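Local atomic coordinates of processed glycerol phosphate lipoteichoic acid synthase 2 (Bacillus subtilis, PDB entry 2W8D), a protein that is a sulfatase-family member of the alkaline phosphatase clan and holds a magnesium ion in a domain built round a mixed beta-sheet. Residues E68-D73 and A297-E302; I252-G257 and L292-A297; E302-Y307 and D334-E339. All blocks are in the same frame, centred on the assembly; numbering follows the deposited sequence.

Interaction 1 of 3, residues E68-D73 and A297-E302; sequences ETFYFD and AGVKGE
Gly301 rests squarely on the aromatic ring of Phe70. Its CA stands 3.4 Å from the Phe70 ring centroid and 1° off the ring normal, a CH-pi contact in which all six ring carbons are almost equally distant. Phe70 CG lies anti to its own carbonyl carbon (chi1 -69°), and Gly301 CA lies over one face of the ring. The place where a CB on Gly301 would point is taken by Glu68 O and Phe70 N. Close by, Phe70 CD1 comes within 3.3 Å of Glu302 N.

Backbone bonds flank this tight, buried patch. Gly301 N donates to Glu68 O over 2.8 Å, approaching from well above the carbonyl plane, while Tyr71 N reaches Glu302 O in a weak bond of 3.3 Å. The same Glu302 oxygen takes a CA-H...O contact from Phe70 CA at 3.1 Å. In the mixed sheet of this alkaline phosphatase-like fold, the loop passes from strand 292-296, the antiparallel neighbour of strand 70-76, to strand 303-304, a parallel neighbour.

Packing is looser toward the periphery. Val299 CG1 meets Phe70 CZ at 4.2 Å, obliquely to the ring. The side chains of Lys300, which is exposed, and Glu302 start out away from residues 68-73 and pair through a salt bridge, Lys300 NZ to Glu302 OE2, of 2.8 Å. Partly exposed Glu68 bonds through OE1 to His295 NE2.

The joint therefore rests on main-chain polarity and one ring face, with the Lys300-Glu302 salt bridge lying within the loop itself. This chemistry implies that the loop is fitted to the strand through backbone shape, the charged groups probably adding little directly across the contact.

Interaction 2 of 3, residues I252-G257 and L292-A297; sequences IIVMYG and LFIHAA
Met255 O takes a hydrogen bond and a CA-H...O contact: Phe293 N donates to it at 2.8 Å in the carbonyl plane, and Leu292 CA approaches at 3.2 Å. Leu292 CD1 packs beside it at 3.5 Å, while the Phe293 ring turns an edge toward it. This is an antiparallel strand pair inside the central mixed sheet of the alkaline phosphatase-like alpha/beta fold, its axes 177° apart. Strand 251-257 runs parallel to strand 33-39 on its other side. Ile253 with His295 and Met255 with Phe293 are the hydrogen-bonded pairs; Ile252 with Ala296, Val254 with Ile294 and Tyr256 with Leu292 are the non-hydrogen-bonded ones.

On the face carrying the latter pairs, Ile252 and Ile294 lie side by side, CG2 to CG2 at 3.9 Å. Leu292 CD1, placed by chi2 of 65°, settles against Val254 CG1, also at 3.9 Å. Phe70 and Phe72 of strand 70-76 continue this apolar layer. Strand 251-257 leads straight to Asp258 and His259, ligands of the magnesium ion, which lies about 8 Å from the Tyr256 side chain.

Helix 219-244 packs against Ile253 and Met255 on the opposite face. There the selenomethionine at Met255 bends at its last torsion (chi3 -67°), placing its CE 4.1 Å from Phe293 CB.

Interaction 3 of 3, residues E302-Y307 and D334-E339; sequences EKVHKY and DILSKE
Lys306 CG is anti to its carbonyl carbon (chi1 -67°), and the whole chain beyond CG is extended, through to NZ (chi4 169°), which arrives at the type I beta turn Asp334-Ser337. There Lys306 NZ donates to Ile335 O at 3.0 Å, in the carbonyl plane with a C=O...N angle of 158°. A second, weak bond of 2.9 Å runs from Lys306 NZ to Ser337 O, so one cation bridges two carbonyls of the turn region.

The turn is braced from within. Ser337 N bonds to Asp334 O, and Asp334 OD1 closes an Asx turn by accepting Leu336 N at 2.8 Å; Asp334 OD2 is taken by His319. This internal bonding probably fixes the direction in which the Ile335 carbonyl faces the lysine.

Beside the polar bridge the contact is apolar. The side chains of Val304 and Ile335 cross obliquely, and both also pack on Phe72 of strand 70-76. Here the segment that includes the short, weakly bonded strand about 303-304 meets the loop following helix 313-320. Val304 touches the two central turn residues by separate branches: CG2 meets Ile335 CG2 at 4.2 Å, and CG1 meets Leu336 CD2 at 4.4 Å.

Overall arrangement
Interaction 2 is the core contact, wholly buried, its centre about 10 Å from the chain centre, and relies on regular strand bonding with largely apolar side chains. The centres of interactions 1 and 3 lie farther out, about 17 and 16 Å from the chain centre; interaction 3 is still buried, interaction 1 only partly. Both are more irregular: a glycine-on-ring contact in one, a lysine bridging turn carbonyls in the other. Strand 70-76 links them, pairing with strand 292-296 of interaction 2 and with strand 303-304 of interaction 3. Glu68 joins His295 across interactions 1 and 2, and Asp73 joins His305 across 1 and 3. Interactions 2 and 3 meet through Leu292 and Ile335.

Interaction 1 of 3, residues E68-D73 and A297-E302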
loop_
_atom_site.group_PDB
_atom_site.type_symbol
_atom_site.label_atom_id
_atom_site.label_comp_id
_atom_site.label_asym_id
_atom_site.label_seq_id
_atom_site.Cartn_x
_atom_site.Cartn_y
_atom_site.Cartn_z
ATOM N N GLU A 68 3.687 -17.400 -10.846
ATOM C CA GLU A 68 3.043 -17.643 -9.540
ATOM C C GLU A 68 2.626 -16.411 -8.752
ATOM O O GLU A 68 1.716 -16.480 -7.930
ATOM C CB GLU A 68 3.902 -18.567 -8.646
ATOM C CG GLU A 68 5.330 -18.094 -8.338
ATOM C CD GLU A 68 6.143 -19.150 -7.555
ATOM O OE1 GLU A 68 5.776 -19.458 -6.389
ATOM O OE2 GLU A 68 7.151 -19.673 -8.098
ATOM N N THR A 69 3.284 -15.282 -8.993
ATOM C CA THR A 69 3.017 -14.077 -8.215
ATOM C C THR A 69 1.984 -13.206 -8.929
ATOM O O THR A 69 2.074 -13.000 -10.136
ATOM C CB THR A 69 4.313 -13.303 -7.983
ATOM O OG1 THR A 69 5.304 -14.198 -7.472
ATOM C CG2 THR A 69 4.110 -12.158 -7.004
ATOM N N PHE A 70 0.981 -12.745 -8.179
ATOM C CA PHE A 70 0.017 -11.777 -8.684
ATOM C C PHE A 70 0.757 -10.479 -8.776
ATOM O O PHE A 70 1.339 -10.027 -7.785
ATOM C CB PHE A 70 -1.134 -11.498 -7.728
ATOM C CG PHE A 70 -2.106 -12.637 -7.525
ATOM C CD1 PHE A 70 -3.183 -12.807 -8.371
ATOM C CD2 PHE A 70 -2.008 -13.454 -6.409
ATOM C CE1 PHE A 70 -4.098 -13.806 -8.148
ATOM C CE2 PHE A 70 -2.925 -14.449 -6.173
ATOM C CZ PHE A 70 -3.968 -14.629 -7.040
ATOM N N TYR A 71 0.738 -9.875 -9.955
ATOM C CA TYR A 71 1.258 -8.531 -10.119
ATOM C C TYR A 71 0.163 -7.677 -10.770
ATOM O O TYR A 71 -0.493 -8.134 -11.704
ATOM C CB TYR A 71 2.530 -8.541 -10.978
ATOM C CG TYR A 71 3.017 -7.141 -11.317
ATOM C CD1 TYR A 71 3.399 -6.266 -10.296
ATOM C CD2 TYR A 71 3.067 -6.688 -12.637
ATOM C CE1 TYR A 71 3.834 -4.990 -10.580
ATOM C CE2 TYR A 71 3.491 -5.378 -12.945
ATOM C CZ TYR A 71 3.867 -4.546 -11.901
ATOM O OH TYR A 71 4.285 -3.256 -12.136
ATOM N N PHE A 72 -0.036 -6.468 -10.240
ATOM C CA PHE A 72 -1.059 -5.536 -10.689
ATOM C C PHE A 72 -0.367 -4.281 -11.227
ATOM O O PHE A 72 0.243 -3.525 -10.453
ATOM C CB PHE A 72 -2.000 -5.153 -9.525
ATOM C CG PHE A 72 -2.577 -6.345 -8.773
ATOM C CD1 PHE A 72 -3.864 -6.803 -9.039
ATOM C CD2 PHE A 72 -1.838 -6.996 -7.799
ATOM C CE1 PHE A 72 -4.394 -7.893 -8.351
ATOM C CE2 PHE A 72 -2.367 -8.087 -7.108
ATOM C CZ PHE A 72 -3.647 -8.531 -7.390
ATOM N N ASP A 73 -0.477 -4.060 -12.547
ATOM C CA ASP A 73 0.204 -2.968 -13.245
ATOM C C ASP A 73 -0.660 -1.694 -13.467
ATOM O O ASP A 73 -0.188 -0.671 -14.008
ATOM C CB ASP A 73 0.796 -3.491 -14.566
ATOM C CG ASP A 73 -0.272 -3.954 -15.541
ATOM O OD1 ASP A 73 -1.308 -4.510 -15.142
ATOM O OD2 ASP A 73 -0.087 -3.770 -16.737
ATOM N N ALA A 297 0.962 -18.339 -1.009
ATOM C CA ALA A 297 1.509 -19.688 -1.201
ATOM C C ALA A 297 0.383 -20.697 -1.255
ATOM O O ALA A 297 -0.556 -20.628 -0.439
ATOM C CB ALA A 297 2.459 -20.025 -0.075
ATOM N N GLY A 298 0.488 -21.651 -2.182
ATOM C CA GLY A 298 -0.599 -22.594 -2.423
ATOM C C GLY A 298 -1.592 -22.102 -3.467
ATOM O O GLY A 298 -2.467 -22.873 -3.887
ATOM N N VAL A 299 -1.446 -20.827 -3.886
ATOM C CA VAL A 299 -2.327 -20.188 -4.874
ATOM C C VAL A 299 -1.558 -19.681 -6.106
ATOM O O VAL A 299 -0.602 -18.909 -5.990
ATOM C CB VAL A 299 -3.137 -18.999 -4.267
ATOM C CG1 VAL A 299 -4.132 -18.462 -5.264
ATOM C CG2 VAL A 299 -3.879 -19.425 -3.004
ATOM N N LYS A 300 -2.003 -20.085 -7.286
ATOM C CA LYS A 300 -1.389 -19.641 -8.521
ATOM C C LYS A 300 -1.813 -18.204 -8.900
ATOM O O LYS A 300 -2.956 -17.974 -9.300
ATOM C CB LYS A 300 -1.722 -20.627 -9.646
ATOM C CG LYS A 300 -0.902 -20.393 -10.903
ATOM C CD LYS A 300 -1.290 -21.350 -12.021
ATOM C CE LYS A 300 -0.735 -20.882 -13.367
ATOM N NZ LYS A 300 -1.120 -19.456 -13.644
ATOM N N GLY A 301 -0.892 -17.251 -8.769
ATOM C CA GLY A 301 -1.169 -15.862 -9.079
ATOM C C GLY A 301 -1.283 -15.570 -10.569
ATOM O O GLY A 301 -0.908 -16.373 -11.400
ATOM N N GLU A 302 -1.838 -14.405 -10.888
ATOM C CA GLU A 302 -1.984 -13.956 -12.259
ATOM C C GLU A 302 -1.504 -12.518 -12.338
ATOM O O GLU A 302 -1.577 -11.786 -11.344
ATOM C CB GLU A 302 -3.458 -14.005 -12.668
ATOM C CG GLU A 302 -4.061 -15.389 -12.766
ATOM C CD GLU A 302 -3.499 -16.173 -13.949
ATOM O OE1 GLU A 302 -3.661 -15.727 -15.112
ATOM O OE2 GLU A 302 -2.891 -17.240 -13.708
#

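Interaction 2 of 3, residues I252-G257 and L292-A297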
loop_
_atom_site.group_PDB
_atom_site.type_symbol
_atom_site.label_atom_id
_atom_site.label_comp_id
_atom_site.label_asym_id
_atom_site.label_seq_id
_atom_site.Cartn_x
_atom_site.Cartn_y
_atom_site.Cartn_z
ATOM N N ILE A 252 1.270 -15.254 2.976
ATOM C CA ILE A 252 0.876 -14.388 1.902
ATOM C C ILE A 252 1.752 -13.159 2.060
ATOM O O ILE A 252 1.660 -12.422 3.060
ATOM C CB ILE A 252 -0.595 -13.967 2.027
ATOM C CG1 ILE A 252 -1.518 -15.177 2.006
ATOM C CG2 ILE A 252 -0.993 -12.979 0.915
ATOM C CD1 ILE A 252 -2.953 -14.777 2.333
ATOM N N ILE A 253 2.618 -12.940 1.076
ATOM C CA ILE A 253 3.455 -11.744 1.071
ATOM C C ILE A 253 2.806 -10.761 0.131
ATOM O O ILE A 253 2.492 -11.105 -1.005
ATOM C CB ILE A 253 4.885 -12.094 0.625
ATOM C CG1 ILE A 253 5.475 -13.156 1.595
ATOM C CG2 ILE A 253 5.734 -10.810 0.470
ATOM C CD1 ILE A 253 6.690 -13.872 1.137
ATOM N N VAL A 254 2.582 -9.550 0.625
ATOM C CA VAL A 254 1.913 -8.493 -0.115
ATOM C C VAL A 254 2.824 -7.279 -0.079
ATOM O O VAL A 254 3.095 -6.741 1.005
ATOM C CB VAL A 254 0.646 -8.028 0.660
ATOM C CG1 VAL A 254 -0.084 -6.903 -0.088
ATOM C CG2 VAL A 254 -0.261 -9.184 1.004
HETATM N N MSE A 255 3.249 -6.797 -1.245
HETATM C CA MSE A 255 4.154 -5.654 -1.316
HETATM C C MSE A 255 3.620 -4.562 -2.180
HETATM O O MSE A 255 3.127 -4.809 -3.295
HETATM C CB MSE A 255 5.530 -6.055 -1.815
HETATM C CG MSE A 255 6.095 -7.195 -0.997
HETATM SE SE MSE A 255 7.922 -7.533 -1.510
HETATM C CE MSE A 255 7.627 -8.193 -3.353
ATOM N N TYR A 256 3.792 -3.337 -1.700
ATOM C CA TYR A 256 3.265 -2.191 -2.424
ATOM C C TYR A 256 4.157 -0.961 -2.328
ATOM O O TYR A 256 4.689 -0.634 -1.245
ATOM C CB TYR A 256 1.876 -1.844 -1.869
ATOM C CG TYR A 256 1.887 -1.421 -0.428
ATOM C CD1 TYR A 256 1.887 -0.078 -0.096
ATOM C CD2 TYR A 256 1.869 -2.359 0.608
ATOM C CE1 TYR A 256 1.920 0.347 1.237
ATOM C CE2 TYR A 256 1.917 -1.951 1.951
ATOM C CZ TYR A 256 1.913 -0.592 2.261
ATOM O OH TYR A 256 1.899 -0.124 3.573
ATOM N N GLY A 257 4.258 -0.228 -3.438
ATOM C CA GLY A 257 4.855 1.101 -3.364
ATOM C C GLY A 257 3.880 1.974 -2.588
ATOM O O GLY A 257 2.666 1.871 -2.802
ATOM N N LEU A 292 2.048 -3.457 -7.007
ATOM C CA LEU A 292 1.435 -4.254 -5.978
ATOM C C LEU A 292 1.749 -5.685 -6.349
ATOM O O LEU A 292 1.484 -6.087 -7.473
ATOM C CB LEU A 292 -0.076 -4.046 -5.923
ATOM C CG LEU A 292 -0.769 -5.071 -5.000
ATOM C CD1 LEU A 292 -0.388 -4.952 -3.483
ATOM C CD2 LEU A 292 -2.291 -5.009 -5.144
ATOM N N PHE A 293 2.334 -6.426 -5.420
ATOM C CA PHE A 293 2.663 -7.846 -5.622
ATOM C C PHE A 293 1.970 -8.627 -4.507
ATOM O O PHE A 293 1.964 -8.169 -3.367
ATOM C CB PHE A 293 4.180 -8.093 -5.486
ATOM C CG PHE A 293 5.007 -7.434 -6.534
ATOM C CD1 PHE A 293 5.310 -8.099 -7.703
ATOM C CD2 PHE A 293 5.498 -6.138 -6.354
ATOM C CE1 PHE A 293 6.087 -7.484 -8.704
ATOM C CE2 PHE A 293 6.281 -5.544 -7.331
ATOM C CZ PHE A 293 6.572 -6.229 -8.515
ATOM N N ILE A 294 1.355 -9.762 -4.841
ATOM C CA ILE A 294 0.818 -10.664 -3.836
ATOM C C ILE A 294 1.287 -12.085 -4.181
ATOM O O ILE A 294 0.913 -12.627 -5.225
ATOM C CB ILE A 294 -0.737 -10.681 -3.789
ATOM C CG1 ILE A 294 -1.322 -9.330 -3.423
ATOM C CG2 ILE A 294 -1.222 -11.703 -2.806
ATOM C CD1 ILE A 294 -2.812 -9.301 -3.591
ATOM N N HIS A 295 2.108 -12.667 -3.317
ATOM C CA HIS A 295 2.433 -14.071 -3.444
ATOM C C HIS A 295 1.763 -14.787 -2.294
ATOM O O HIS A 295 2.128 -14.617 -1.142
ATOM C CB HIS A 295 3.939 -14.319 -3.467
ATOM C CG HIS A 295 4.295 -15.755 -3.721
ATOM N ND1 HIS A 295 4.389 -16.686 -2.713
ATOM C CD2 HIS A 295 4.532 -16.427 -4.876
ATOM C CE1 HIS A 295 4.669 -17.873 -3.228
ATOM N NE2 HIS A 295 4.763 -17.741 -4.540
ATOM N N ALA A 296 0.704 -15.511 -2.629
ATOM C CA ALA A 296 -0.063 -16.286 -1.700
ATOM C C ALA A 296 0.359 -17.697 -2.001
ATOM O O ALA A 296 0.176 -18.197 -3.127
ATOM C CB ALA A 296 -1.520 -16.103 -1.957
ATOM N N ALA A 297 0.962 -18.339 -1.009
ATOM C CA ALA A 297 1.509 -19.688 -1.201
ATOM C C ALA A 297 0.383 -20.697 -1.255
ATOM O O ALA A 297 -0.556 -20.628 -0.439
ATOM C CB ALA A 297 2.459 -20.025 -0.075
#

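Interaction 3 of 3, residues E302-Y307 and D334-E339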
loop_
_atom_site.group_PDB
_atom_site.type_symbol
_atom_site.label_atom_id
_atom_site.label_comp_id
_atom_site.label_asym_id
_atom_site.label_seq_id
_atom_site.Cartn_x
_atom_site.Cartn_y
_atom_site.Cartn_z
ATOM N N GLU A 302 -1.838 -14.405 -10.888
ATOM C CA GLU A 302 -1.984 -13.956 -12.259
ATOM C C GLU A 302 -1.504 -12.518 -12.338
ATOM O O GLU A 302 -1.577 -11.786 -11.344
ATOM C CB GLU A 302 -3.458 -14.005 -12.668
ATOM C CG GLU A 302 -4.061 -15.389 -12.766
ATOM C CD GLU A 302 -3.499 -16.173 -13.949
ATOM O OE1 GLU A 302 -3.661 -15.727 -15.112
ATOM O OE2 GLU A 302 -2.891 -17.240 -13.708
ATOM N N LYS A 303 -1.033 -12.121 -13.515
ATOM C CA LYS A 303 -0.721 -10.720 -13.819
ATOM C C LYS A 303 -2.015 -10.018 -14.131
ATOM O O LYS A 303 -2.487 -10.080 -15.257
ATOM C CB LYS A 303 0.230 -10.638 -15.027
ATOM C CG LYS A 303 1.306 -11.755 -15.020
ATOM C CD LYS A 303 2.229 -11.637 -13.787
ATOM C CE LYS A 303 2.633 -12.956 -13.273
ATOM N NZ LYS A 303 3.755 -12.834 -12.315
ATOM N N VAL A 304 -2.623 -9.372 -13.144
ATOM C CA VAL A 304 -3.959 -8.774 -13.379
ATOM C C VAL A 304 -3.936 -7.293 -13.797
ATOM O O VAL A 304 -3.179 -6.512 -13.234
ATOM C CB VAL A 304 -5.035 -9.161 -12.275
ATOM C CG1 VAL A 304 -4.449 -10.028 -11.179
ATOM C CG2 VAL A 304 -5.787 -7.991 -11.758
ATOM N N HIS A 305 -4.737 -6.937 -14.810
ATOM C CA HIS A 305 -4.717 -5.581 -15.411
ATOM C C HIS A 305 -5.875 -4.686 -14.984
ATOM O O HIS A 305 -6.010 -3.549 -15.453
ATOM C CB HIS A 305 -4.640 -5.646 -16.947
ATOM C CG HIS A 305 -3.583 -6.573 -17.434
ATOM N ND1 HIS A 305 -2.255 -6.419 -17.097
ATOM C CD2 HIS A 305 -3.657 -7.701 -18.179
ATOM C CE1 HIS A 305 -1.554 -7.412 -17.622
ATOM N NE2 HIS A 305 -2.380 -8.196 -18.290
ATOM N N LYS A 306 -6.720 -5.213 -14.120
ATOM C CA LYS A 306 -7.799 -4.425 -13.563
ATOM C C LYS A 306 -7.265 -3.181 -12.835
ATOM O O LYS A 306 -6.325 -3.261 -12.063
ATOM C CB LYS A 306 -8.599 -5.269 -12.577
ATOM C CG LYS A 306 -9.371 -6.407 -13.226
ATOM C CD LYS A 306 -10.301 -6.986 -12.199
ATOM C CE LYS A 306 -10.923 -8.303 -12.643
ATOM N NZ LYS A 306 -11.586 -8.890 -11.433
ATOM N N TYR A 307 -7.878 -2.039 -13.107
ATOM C CA TYR A 307 -7.633 -0.790 -12.362
ATOM C C TYR A 307 -8.042 -1.013 -10.909
ATOM O O TYR A 307 -9.042 -1.676 -10.658
ATOM C CB TYR A 307 -8.383 0.364 -13.043
ATOM C CG TYR A 307 -7.645 0.843 -14.274
ATOM C CD1 TYR A 307 -7.407 0.000 -15.362
ATOM C CD2 TYR A 307 -7.129 2.125 -14.319
ATOM C CE1 TYR A 307 -6.672 0.455 -16.496
ATOM C CE2 TYR A 307 -6.417 2.592 -15.419
ATOM C CZ TYR A 307 -6.186 1.771 -16.482
ATOM O OH TYR A 307 -5.473 2.313 -17.503
ATOM N N ASP A 334 -12.583 -5.889 -3.487
ATOM C CA ASP A 334 -11.702 -7.022 -3.784
ATOM C C ASP A 334 -11.334 -7.033 -5.269
ATOM O O ASP A 334 -12.200 -7.147 -6.135
ATOM C CB ASP A 334 -12.412 -8.322 -3.386
ATOM C CG ASP A 334 -11.649 -9.593 -3.786
ATOM O OD1 ASP A 334 -10.508 -9.552 -4.271
ATOM O OD2 ASP A 334 -12.214 -10.674 -3.622
ATOM N N ILE A 335 -10.043 -6.922 -5.553
ATOM C CA ILE A 335 -9.569 -6.881 -6.927
ATOM C C ILE A 335 -9.856 -8.179 -7.660
ATOM O O ILE A 335 -10.133 -8.166 -8.851
ATOM C CB ILE A 335 -8.055 -6.492 -7.020
ATOM C CG1 ILE A 335 -7.778 -5.262 -6.165
ATOM C CG2 ILE A 335 -7.646 -6.169 -8.471
ATOM C CD1 ILE A 335 -6.293 -4.983 -5.897
ATOM N N LEU A 336 -9.831 -9.308 -6.948
ATOM C CA LEU A 336 -10.054 -10.602 -7.615
ATOM C C LEU A 336 -11.527 -10.888 -7.861
ATOM O O LEU A 336 -11.852 -11.851 -8.520
ATOM C CB LEU A 336 -9.389 -11.762 -6.845
ATOM C CG LEU A 336 -7.887 -11.515 -6.666
ATOM C CD1 LEU A 336 -7.208 -12.621 -5.853
ATOM C CD2 LEU A 336 -7.217 -11.302 -8.045
ATOM N N SER A 337 -12.411 -10.049 -7.332
ATOM C CA SER A 337 -13.848 -10.214 -7.538
ATOM C C SER A 337 -14.270 -9.944 -8.980
ATOM O O SER A 337 -13.782 -8.991 -9.609
ATOM C CB SER A 337 -14.625 -9.281 -6.619
ATOM O OG SER A 337 -16.003 -9.297 -6.942
ATOM N N LYS A 338 -15.196 -10.760 -9.492
ATOM C CA LYS A 338 -15.746 -10.533 -10.833
ATOM C C LYS A 338 -16.363 -9.134 -10.987
ATOM O O LYS A 338 -16.200 -8.497 -12.026
ATOM C CB LYS A 338 -16.771 -11.611 -11.219
ATOM C CG LYS A 338 -16.197 -12.841 -11.930
ATOM C CD LYS A 338 -15.794 -13.923 -10.915
ATOM C CE LYS A 338 -15.808 -15.360 -11.499
ATOM N NZ LYS A 338 -14.542 -15.709 -12.207
ATOM N N GLU A 339 -17.059 -8.679 -9.945
ATOM C CA GLU A 339 -17.793 -7.419 -9.942
ATOM C C GLU A 339 -16.913 -6.211 -9.594
ATOM O O GLU A 339 -17.428 -5.091 -9.479
ATOM C CB GLU A 339 -18.950 -7.479 -8.924
ATOM C CG GLU A 339 -19.635 -8.890 -8.715
ATOM C CD GLU A 339 -20.668 -8.917 -7.550
ATOM O OE1 GLU A 339 -21.389 -9.938 -7.398
ATOM O OE2 GLU A 339 -20.777 -7.920 -6.800
#